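Local coordinates for protein putative Nudix hydrolase DR_0079 (Deinococcus radiodurans, PDB 2O5F) that hydrolyses nucleoside di- and triphosphates to monophosphates with magnesium as cofactor, strongly preferring the cytosine ribonucleotides CDP and CTP, at residues Q45-R53 with N62-G70. Residues are numbered along the deposited sequence; the frame is centred on the assembly and turned at random.
Sequences QGQLWIPRR and NALDVSVGG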
loop_
_atom_site.group_PDB
_atom_site.type_symbol
_atom_site.label_atom_id
_atom_site.label_comp_id
_atom_site.label_asym_id
_atom_site.label_seq_id
_atom_site.Cartn_x
_atom_site.Cartn_y
_atom_site.Cartn_z
ATOM N N GLN A 45 -0.638 -20.154 1.935
ATOM C CA GLN A 45 -1.668 -20.665 1.043
ATOM C C GLN A 45 -1.744 -19.834 -0.238
ATOM O O GLN A 45 -2.544 -20.120 -1.123
ATOM C CB GLN A 45 -3.019 -20.653 1.767
ATOM C CG GLN A 45 -3.173 -21.748 2.824
ATOM C CD GLN A 45 -3.925 -21.274 4.066
ATOM O OE1 GLN A 45 -3.315 -20.856 5.061
ATOM N NE2 GLN A 45 -5.255 -21.323 4.008
ATOM N N GLY A 46 -0.903 -18.810 -0.335
ATOM C CA GLY A 46 -0.909 -17.962 -1.513
ATOM C C GLY A 46 -2.036 -16.941 -1.519
ATOM O O GLY A 46 -2.380 -16.390 -2.565
ATOM N N GLN A 47 -2.618 -16.691 -0.351
ATOM C CA GLN A 47 -3.703 -15.721 -0.224
ATOM C C GLN A 47 -3.153 -14.414 0.346
ATOM O O GLN A 47 -2.170 -14.413 1.078
ATOM C CB GLN A 47 -4.781 -16.265 0.713
ATOM C CG GLN A 47 -5.436 -17.550 0.229
ATOM C CD GLN A 47 -6.276 -18.200 1.308
ATOM O OE1 GLN A 47 -5.813 -18.391 2.434
ATOM N NE2 GLN A 47 -7.509 -18.556 0.973
ATOM N N LEU A 48 -3.795 -13.306 0.000
ATOM C CA LEU A 48 -3.383 -11.999 0.494
ATOM C C LEU A 48 -4.436 -11.528 1.501
ATOM O O LEU A 48 -5.631 -11.723 1.280
ATOM C CB LEU A 48 -3.298 -11.007 -0.673
ATOM C CG LEU A 48 -2.487 -11.422 -1.908
ATOM C CD1 LEU A 48 -2.613 -10.338 -2.976
ATOM C CD2 LEU A 48 -1.016 -11.635 -1.540
ATOM N N TRP A 49 -4.017 -10.927 2.612
ATOM C CA TRP A 49 -5.008 -10.460 3.578
ATOM C C TRP A 49 -5.471 -9.094 3.101
ATOM O O TRP A 49 -4.719 -8.118 3.133
ATOM C CB TRP A 49 -4.429 -10.347 4.984
ATOM C CG TRP A 49 -5.494 -10.127 6.031
ATOM C CD1 TRP A 49 -6.360 -11.057 6.531
ATOM C CD2 TRP A 49 -5.825 -8.886 6.674
ATOM N NE1 TRP A 49 -7.211 -10.472 7.450
ATOM C CE2 TRP A 49 -6.905 -9.140 7.551
ATOM C CE3 TRP A 49 -5.312 -7.582 6.590
ATOM C CZ2 TRP A 49 -7.486 -8.141 8.337
ATOM C CZ3 TRP A 49 -5.892 -6.582 7.382
ATOM C CH2 TRP A 49 -6.968 -6.874 8.240
ATOM N N ILE A 50 -6.721 -9.030 2.666
ATOM C CA ILE A 50 -7.265 -7.794 2.125
ATOM C C ILE A 50 -8.255 -7.135 3.068
ATOM O O ILE A 50 -9.342 -7.667 3.317
ATOM C CB ILE A 50 -7.956 -8.071 0.766
ATOM C CG1 ILE A 50 -6.946 -8.704 -0.207
ATOM C CG2 ILE A 50 -8.501 -6.775 0.187
ATOM C CD1 ILE A 50 -5.711 -7.832 -0.468
ATOM N N PRO A 51 -7.892 -5.961 3.606
ATOM C CA PRO A 51 -8.815 -5.292 4.520
ATOM C C PRO A 51 -9.868 -4.493 3.776
ATOM O O PRO A 51 -9.794 -4.316 2.561
ATOM C CB PRO A 51 -7.899 -4.397 5.339
ATOM C CG PRO A 51 -6.843 -3.999 4.356
ATOM C CD PRO A 51 -6.576 -5.293 3.585
ATOM N N ARG A 52 -10.848 -4.025 4.534
ATOM C CA ARG A 52 -11.926 -3.213 4.007
ATOM C C ARG A 52 -11.710 -1.853 4.653
ATOM O O ARG A 52 -11.871 -1.704 5.867
ATOM C CB ARG A 52 -13.270 -3.804 4.417
ATOM C CG ARG A 52 -14.386 -3.461 3.470
ATOM C CD ARG A 52 -15.662 -4.177 3.861
ATOM N NE ARG A 52 -16.378 -4.630 2.677
ATOM C CZ ARG A 52 -15.904 -5.531 1.826
ATOM N NH1 ARG A 52 -14.715 -6.081 2.033
ATOM N NH2 ARG A 52 -16.617 -5.876 0.765
ATOM N N ARG A 53 -11.299 -0.893 3.827
ATOM C CA ARG A 53 -11.013 0.486 4.228
ATOM C C ARG A 53 -11.680 1.454 3.248
ATOM O O ARG A 53 -10.940 2.232 2.604
ATOM C CB ARG A 53 -9.506 0.745 4.189
ATOM C CG ARG A 53 -8.681 -0.125 5.105
ATOM C CD ARG A 53 -7.207 -0.011 4.765
ATOM N NE ARG A 53 -6.374 -0.691 5.752
ATOM C CZ ARG A 53 -5.094 -0.998 5.569
ATOM N NH1 ARG A 53 -4.494 -0.689 4.429
ATOM N NH2 ARG A 53 -4.418 -1.615 6.527
ATOM N N ASN A 62 -15.380 0.708 3.716
ATOM C CA ASN A 62 -16.075 -0.369 3.037
ATOM C C ASN A 62 -15.458 -0.761 1.692
ATOM O O ASN A 62 -15.999 -1.602 0.985
ATOM C CB ASN A 62 -17.561 -0.011 2.891
ATOM C CG ASN A 62 -18.276 0.058 4.239
ATOM O OD1 ASN A 62 -17.942 0.883 5.093
ATOM N ND2 ASN A 62 -19.251 -0.820 4.439
ATOM N N ALA A 63 -14.309 -0.172 1.357
ATOM C CA ALA A 63 -13.623 -0.494 0.107
ATOM C C ALA A 63 -12.419 -1.406 0.339
ATOM O O ALA A 63 -11.706 -1.266 1.335
ATOM C CB ALA A 63 -13.167 0.783 -0.590
ATOM N N LEU A 64 -12.209 -2.346 -0.580
ATOM C CA LEU A 64 -11.075 -3.269 -0.512
ATOM C C LEU A 64 -9.803 -2.447 -0.708
ATOM O O LEU A 64 -9.800 -1.480 -1.465
ATOM C CB LEU A 64 -11.181 -4.302 -1.632
ATOM C CG LEU A 64 -12.408 -5.213 -1.586
ATOM C CD1 LEU A 64 -12.632 -5.867 -2.941
ATOM C CD2 LEU A 64 -12.211 -6.249 -0.492
ATOM N N ASP A 65 -8.716 -2.842 -0.054
ATOM C CA ASP A 65 -7.467 -2.100 -0.186
ATOM C C ASP A 65 -6.262 -3.011 0.021
ATOM O O ASP A 65 -6.419 -4.199 0.290
ATOM C CB ASP A 65 -7.450 -0.971 0.849
ATOM C CG ASP A 65 -6.367 0.064 0.584
ATOM O OD1 ASP A 65 -5.779 0.062 -0.518
ATOM O OD2 ASP A 65 -6.123 0.890 1.486
ATOM N N VAL A 66 -5.061 -2.455 -0.118
ATOM C CA VAL A 66 -3.848 -3.236 0.109
ATOM C C VAL A 66 -3.811 -3.527 1.609
ATOM O O VAL A 66 -4.471 -2.844 2.405
ATOM C CB VAL A 66 -2.553 -2.443 -0.261
ATOM C CG1 VAL A 66 -2.458 -2.248 -1.766
ATOM C CG2 VAL A 66 -2.557 -1.085 0.446
ATOM N N SER A 67 -3.028 -4.528 2.000
ATOM C CA SER A 67 -2.901 -4.896 3.410
ATOM C C SER A 67 -2.409 -3.722 4.257
ATOM O O SER A 67 -2.936 -3.460 5.341
ATOM C CB SER A 67 -1.916 -6.058 3.563
ATOM O OG SER A 67 -2.273 -7.153 2.717
ATOM N N VAL A 68 -1.387 -3.034 3.754
ATOM C CA VAL A 68 -0.782 -1.887 4.444
ATOM C C VAL A 68 -0.455 -0.828 3.398
ATOM O O VAL A 68 0.168 -1.129 2.386
ATOM C CB VAL A 68 0.564 -2.254 5.115
ATOM C CG1 VAL A 68 0.983 -1.142 6.061
ATOM C CG2 VAL A 68 0.460 -3.580 5.830
ATOM N N GLY A 69 -0.857 0.415 3.637
ATOM C CA GLY A 69 -0.549 1.447 2.666
ATOM C C GLY A 69 -0.678 2.859 3.193
ATOM O O GLY A 69 -1.537 3.140 4.024
ATOM N N GLY A 70 0.177 3.753 2.707
ATOM C CA GLY A 70 0.106 5.132 3.150
ATOM C C GLY A 70 1.189 5.992 2.541
ATOM O O GLY A 70 2.163 5.484 1.982
#
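The guanidinium of Arg-53 meets Asp-65 OD2 and Val-68 CA at its edge, while CG of Pro-51 lies over the centre of one face, 3.6 Å above the plane. The N of Pro-51 sits over one face of the Trp-49 indole, toward the rim, and that ring meets Trp-139 edge-to-face. The carboxylate of Asp-65 is turned 77° from the guanidinium, and the salt bridge from Arg-53 NH1 to Asp-65 OD2 is long at 3.7 Å; the main partner of OD2 is Lys-156, in a salt bridge, and OD1 takes a weak bond from the N of Val-66. Arg-53 runs from beside Ala-63 toward Ser-67, its chain extended from CG to NE, and gives a weak, bent bond from NH2 to the O of Ser-67. The backbones join at a single bridge, Arg-52 with Leu-64, flanked by Arg-53 N to Ala-63 O (2.6 Å) and Asp-65 N to Pro-51 O (3.2 Å). Ser-67 OG donates to Trp-49 O at 2.7 Å. Ile-50 CG2 packs on Leu-64 CD2 at 3.8 Å, both side chains touching Leu-145. Arg-52 lays CG on the Asn-62 carbonyl; an alanine here would probably uncover that peptide and take from Glu-138 its distant, weak ion-pair partner. Strand 48-52 is thus tied to the loop entering the Nudix box, the catalytic loop-helix-loop motif, where Gly-69 N hydrogen-bonds to OE1 of Glu-89, with Glu-85 an inferred magnesium ligand on helix 78-90.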